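Local coordinates for protein mini spindles (Drosophila melanogaster, PDB 5VJC) that probably binds tubulin through its HEAT-repeat TOG domains and so promotes microtubule dynamics and formation of the mitotic spindle, at residues 118-121 against 122-125; 157-160 against 161-164. All coordinates share one frame; numbering follows the deposited sequence.

Contact 1. Residues 118-121 against 122-125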
loop_
_atom_site.group_PDB
_atom_site.type_symbol
_atom_site.label_atom_id
_atom_site.label_comp_id
_atom_site.label_asym_id
_atom_site.label_seq_id
_atom_site.Cartn_x
_atom_site.Cartn_y
_atom_site.Cartn_z
ATOM N N VAL A 118 7.708 -11.583 3.747
ATOM C CA VAL A 118 8.766 -10.704 3.233
ATOM C C VAL A 118 9.051 -9.532 4.165
ATOM O O VAL A 118 10.205 -9.271 4.501
ATOM C CB VAL A 118 8.403 -10.142 1.843
ATOM C CG1 VAL A 118 9.330 -8.982 1.456
ATOM C CG2 VAL A 118 8.469 -11.250 0.797
ATOM N N PHE A 119 8.008 -8.820 4.588
ATOM C CA PHE A 119 8.256 -7.621 5.384
ATOM C C PHE A 119 8.744 -7.962 6.785
ATOM O O PHE A 119 9.524 -7.203 7.356
ATOM C CB PHE A 119 7.014 -6.716 5.402
ATOM C CG PHE A 119 6.957 -5.822 4.204
ATOM C CD1 PHE A 119 7.560 -4.578 4.225
ATOM C CD2 PHE A 119 6.397 -6.274 3.020
ATOM C CE1 PHE A 119 7.574 -3.770 3.099
ATOM C CE2 PHE A 119 6.395 -5.466 1.880
ATOM C CZ PHE A 119 6.987 -4.215 1.923
ATOM N N GLN A 120 8.353 -9.129 7.303
ATOM C CA GLN A 120 8.954 -9.632 8.536
ATOM C C GLN A 120 10.472 -9.826 8.392
ATOM O O GLN A 120 11.246 -9.426 9.275
ATOM C CB GLN A 120 8.309 -10.949 8.979
ATOM C CG GLN A 120 8.701 -11.295 10.425
ATOM C CD GLN A 120 8.403 -10.141 11.381
ATOM O OE1 GLN A 120 7.258 -9.683 11.477
ATOM N NE2 GLN A 120 9.432 -9.649 12.077
ATOM N N VAL A 121 10.904 -10.420 7.287
ATOM C CA VAL A 121 12.345 -10.524 6.996
ATOM C C VAL A 121 13.004 -9.144 6.949
ATOM O O VAL A 121 14.066 -8.929 7.553
ATOM C CB VAL A 121 12.602 -11.277 5.672
ATOM C CG1 VAL A 121 14.068 -11.137 5.223
ATOM C CG2 VAL A 121 12.253 -12.742 5.849
ATOM N N LEU A 122 12.367 -8.186 6.283
ATOM C CA LEU A 122 12.937 -6.834 6.204
ATOM C C LEU A 122 13.057 -6.190 7.594
ATOM O O LEU A 122 14.054 -5.524 7.913
ATOM C CB LEU A 122 12.089 -5.949 5.292
ATOM C CG LEU A 122 11.862 -6.480 3.873
ATOM C CD1 LEU A 122 11.092 -5.458 3.026
ATOM C CD2 LEU A 122 13.185 -6.865 3.213
ATOM N N ILE A 123 12.036 -6.389 8.420
ATOM C CA ILE A 123 12.062 -5.866 9.787
ATOM C C ILE A 123 13.171 -6.533 10.606
ATOM O O ILE A 123 13.941 -5.853 11.286
ATOM C CB ILE A 123 10.707 -6.055 10.469
ATOM C CG1 ILE A 123 9.652 -5.209 9.733
ATOM C CG2 ILE A 123 10.807 -5.707 11.974
ATOM C CD1 ILE A 123 8.217 -5.563 10.062
ATOM N N ASP A 124 13.278 -7.851 10.483
ATOM C CA ASP A 124 14.257 -8.632 11.239
ATOM C C ASP A 124 15.687 -8.278 10.833
ATOM O O ASP A 124 16.591 -8.224 11.673
ATOM C CB ASP A 124 14.008 -10.131 11.044
ATOM C CG ASP A 124 12.796 -10.626 11.820
ATOM O OD1 ASP A 124 12.285 -9.871 12.664
ATOM O OD2 ASP A 124 12.361 -11.772 11.589
ATOM N N GLU A 125 15.872 -8.013 9.544
ATOM C CA GLU A 125 17.173 -7.644 9.008
ATOM C C GLU A 125 17.440 -6.136 9.085
ATOM O O GLU A 125 18.484 -5.665 8.641
ATOM C CB GLU A 125 17.289 -8.116 7.556
ATOM C CG GLU A 125 17.150 -9.622 7.376
ATOM C CD GLU A 125 18.359 -10.409 7.872
ATOM O OE1 GLU A 125 19.428 -9.795 8.109
ATOM O OE2 GLU A 125 18.237 -11.650 8.016
#

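Contact 2. Residues 157-160 against 161-164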
loop_
_atom_site.group_PDB
_atom_site.type_symbol
_atom_site.label_atom_id
_atom_site.label_comp_id
_atom_site.label_asym_id
_atom_site.label_seq_id
_atom_site.Cartn_x
_atom_site.Cartn_y
_atom_site.Cartn_z
ATOM N N ARG A 157 -4.148 -4.490 5.048
ATOM C CA ARG A 157 -3.907 -3.780 6.288
ATOM C C ARG A 157 -2.674 -4.340 7.026
ATOM O O ARG A 157 -1.855 -3.587 7.558
ATOM C CB ARG A 157 -5.175 -3.856 7.173
ATOM C CG ARG A 157 -5.241 -2.912 8.386
ATOM C CD ARG A 157 -6.677 -2.289 8.520
ATOM N NE ARG A 157 -7.700 -3.281 8.230
ATOM C CZ ARG A 157 -8.815 -3.038 7.548
ATOM N NH1 ARG A 157 -9.069 -1.811 7.115
ATOM N NH2 ARG A 157 -9.676 -4.025 7.320
ATOM N N ARG A 158 -2.536 -5.660 7.061
ATOM C CA ARG A 158 -1.427 -6.293 7.784
ATOM C C ARG A 158 -0.074 -5.915 7.154
ATOM O O ARG A 158 0.887 -5.530 7.850
ATOM C CB ARG A 158 -1.621 -7.815 7.798
ATOM C CG ARG A 158 -0.479 -8.612 8.398
ATOM C CD ARG A 158 -0.546 -8.742 9.914
ATOM N NE ARG A 158 0.385 -9.756 10.419
ATOM C CZ ARG A 158 1.656 -9.517 10.753
ATOM N NH1 ARG A 158 2.166 -8.293 10.653
ATOM N NH2 ARG A 158 2.426 -10.506 11.199
ATOM N N VAL A 159 -0.014 -6.009 5.831
ATOM C CA VAL A 159 1.175 -5.594 5.074
ATOM C C VAL A 159 1.414 -4.100 5.241
ATOM O O VAL A 159 2.523 -3.679 5.503
ATOM C CB VAL A 159 1.017 -5.942 3.560
ATOM C CG1 VAL A 159 2.194 -5.355 2.710
ATOM C CG2 VAL A 159 0.893 -7.451 3.369
ATOM N N LEU A 160 0.373 -3.287 5.083
ATOM C CA LEU A 160 0.558 -1.844 5.207
ATOM C C LEU A 160 1.145 -1.484 6.583
ATOM O O LEU A 160 2.011 -0.597 6.717
ATOM C CB LEU A 160 -0.760 -1.102 4.984
ATOM C CG LEU A 160 -0.640 0.425 4.857
ATOM C CD1 LEU A 160 -0.056 0.849 3.499
ATOM C CD2 LEU A 160 -1.975 1.105 5.082
ATOM N N ARG A 161 0.732 -2.223 7.606
ATOM C CA ARG A 161 1.189 -1.883 8.953
ATOM C C ARG A 161 2.567 -2.442 9.260
ATOM O O ARG A 161 3.161 -2.098 10.281
ATOM C CB ARG A 161 0.160 -2.342 9.971
ATOM C CG ARG A 161 -1.078 -1.452 9.890
ATOM C CD ARG A 161 -2.206 -1.932 10.790
ATOM N NE ARG A 161 -3.412 -1.152 10.541
ATOM C CZ ARG A 161 -4.519 -1.231 11.276
ATOM N NH1 ARG A 161 -4.558 -2.033 12.336
ATOM N NH2 ARG A 161 -5.571 -0.476 10.966
ATOM N N GLN A 162 3.088 -3.254 8.344
ATOM C CA GLN A 162 4.501 -3.589 8.330
ATOM C C GLN A 162 5.317 -2.570 7.533
ATOM O O GLN A 162 6.420 -2.241 7.918
ATOM C CB GLN A 162 4.720 -4.968 7.726
ATOM C CG GLN A 162 4.153 -6.103 8.544
ATOM C CD GLN A 162 4.325 -7.392 7.809
ATOM O OE1 GLN A 162 3.800 -7.558 6.691
ATOM N NE2 GLN A 162 5.117 -8.298 8.385
ATOM N N VAL A 163 4.775 -2.108 6.405
ATOM C CA VAL A 163 5.483 -1.142 5.569
ATOM C C VAL A 163 5.887 0.099 6.360
ATOM O O VAL A 163 7.013 0.601 6.211
ATOM C CB VAL A 163 4.632 -0.725 4.359
ATOM C CG1 VAL A 163 5.315 0.395 3.588
ATOM C CG2 VAL A 163 4.403 -1.934 3.434
ATOM N N ILE A 164 4.992 0.591 7.220
ATOM C CA ILE A 164 5.277 1.816 7.953
ATOM C C ILE A 164 6.432 1.641 8.932
ATOM O O ILE A 164 6.959 2.618 9.413
ATOM C CB ILE A 164 4.059 2.335 8.754
ATOM C CG1 ILE A 164 3.628 1.294 9.792
ATOM C CG2 ILE A 164 2.927 2.681 7.822
ATOM C CD1 ILE A 164 2.239 1.538 10.364
HETATM O O HOH W 1 5.340 -7.885 11.243
#

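Contact 1. Residues 118-121 against 122-125
One face of the F119 ring carries the methyl CD1 of L122, 4.1 Å from the ring centroid, a CH-pi contact displaced toward the CD1-CE1 rim. The same methyl lies 4.2 Å from V118 CG1, so L122 joins both residues. The amide of Q120 and the carboxylate of D124 are the other flat groups: Q120 NE2 donates to D124 OD1 at 2.9 Å, with OD1 in the amide plane but NE2 above the carboxylate plane, the two planes 50° apart. Q120 CG is anti to its backbone N (chi1 -167°), and a bend at chi2 (53°) turns the amide toward D124, one turn further on. These are i to i+3 and i+4 contacts in the last turns of helix 105-124, a helix of the all-helical, HEAT-repeat TOG domain; its buried side meets helix 150-166 through F119 and helices 82-87 and 89-99 through V118 and L122. A leucine at Q120 would probably leave D124 OD1 without its side-chain donor and the carboxylate freer to turn. The backbone bond D124 N to Q120 O, 2.8 Å, ties the same two residues, and E125 N to V121 O, also 2.8 Å, runs out past the helix end.

Contact 2. Residues 157-160 against 161-164
R157 and R161, one turn apart, run side by side in the same direction, and the aliphatic part of the first covers a guanidinium face of the second: R157 CG sits 3.4 Å from R161 CZ, offset toward the rim. R161 CG is anti to the carbonyl carbon (chi1 -72°) and the chain is extended from there to NE, which lays it alongside R157. R157 instead bends at chi2 and chi3 (40°); the two guanidinium planes end 61° apart. Each arginine has its acid on helix 185-202: R157 NH1 forms a salt bridge with E190 and R161 NH2 with E194, while R161 also makes a cation-pi contact with F197. Elsewhere on the helix R158, bent at chi2, brings NH1 to 3.6 Å from Q162 CG, and a water accepts from both R158 NH1 and Q162 NE2, the latter at 2.9 Å. Q162 NE2 also bonds to V116 O of helix 105-124. On the inward side V159 CG1 meets V163 CG2 at 4.1 Å, with L160 facing helices 131-142 and 169-178. V159 O accepts from both Q162 N and V163 N. Q162 OE1 is buried with no partner in the model. R157 NE and R161 NH2 are 4.5 Å apart; with a glutamate for each arginine, their mutual repulsion is probably offset, and the pair can tie helix 150-166 to helix 185-202.

Overall arrangement
Contacts 1 and 2 lie on two neighbouring helices, 105-124 and 150-166, with centres about 12 Å apart, and they meet directly. F119 of contact 1 reaches across the helix interface: its CE1 is 3.7 Å from V163 CG2, and its CB 3.6 Å from Q162 OE1. I123 CD1 adds a looser approach, 4.2 Å from Q162 CB. F119 is thus the main link from contact 1 to Q162 and V163 of helix 150-166. Contact 2 is the deeper, its centre about 8 Å from that of the chain against about 16 Å for contact 1. Both belong to the helical packing of the TOG domain; the assembly is a single chain, without tubulin.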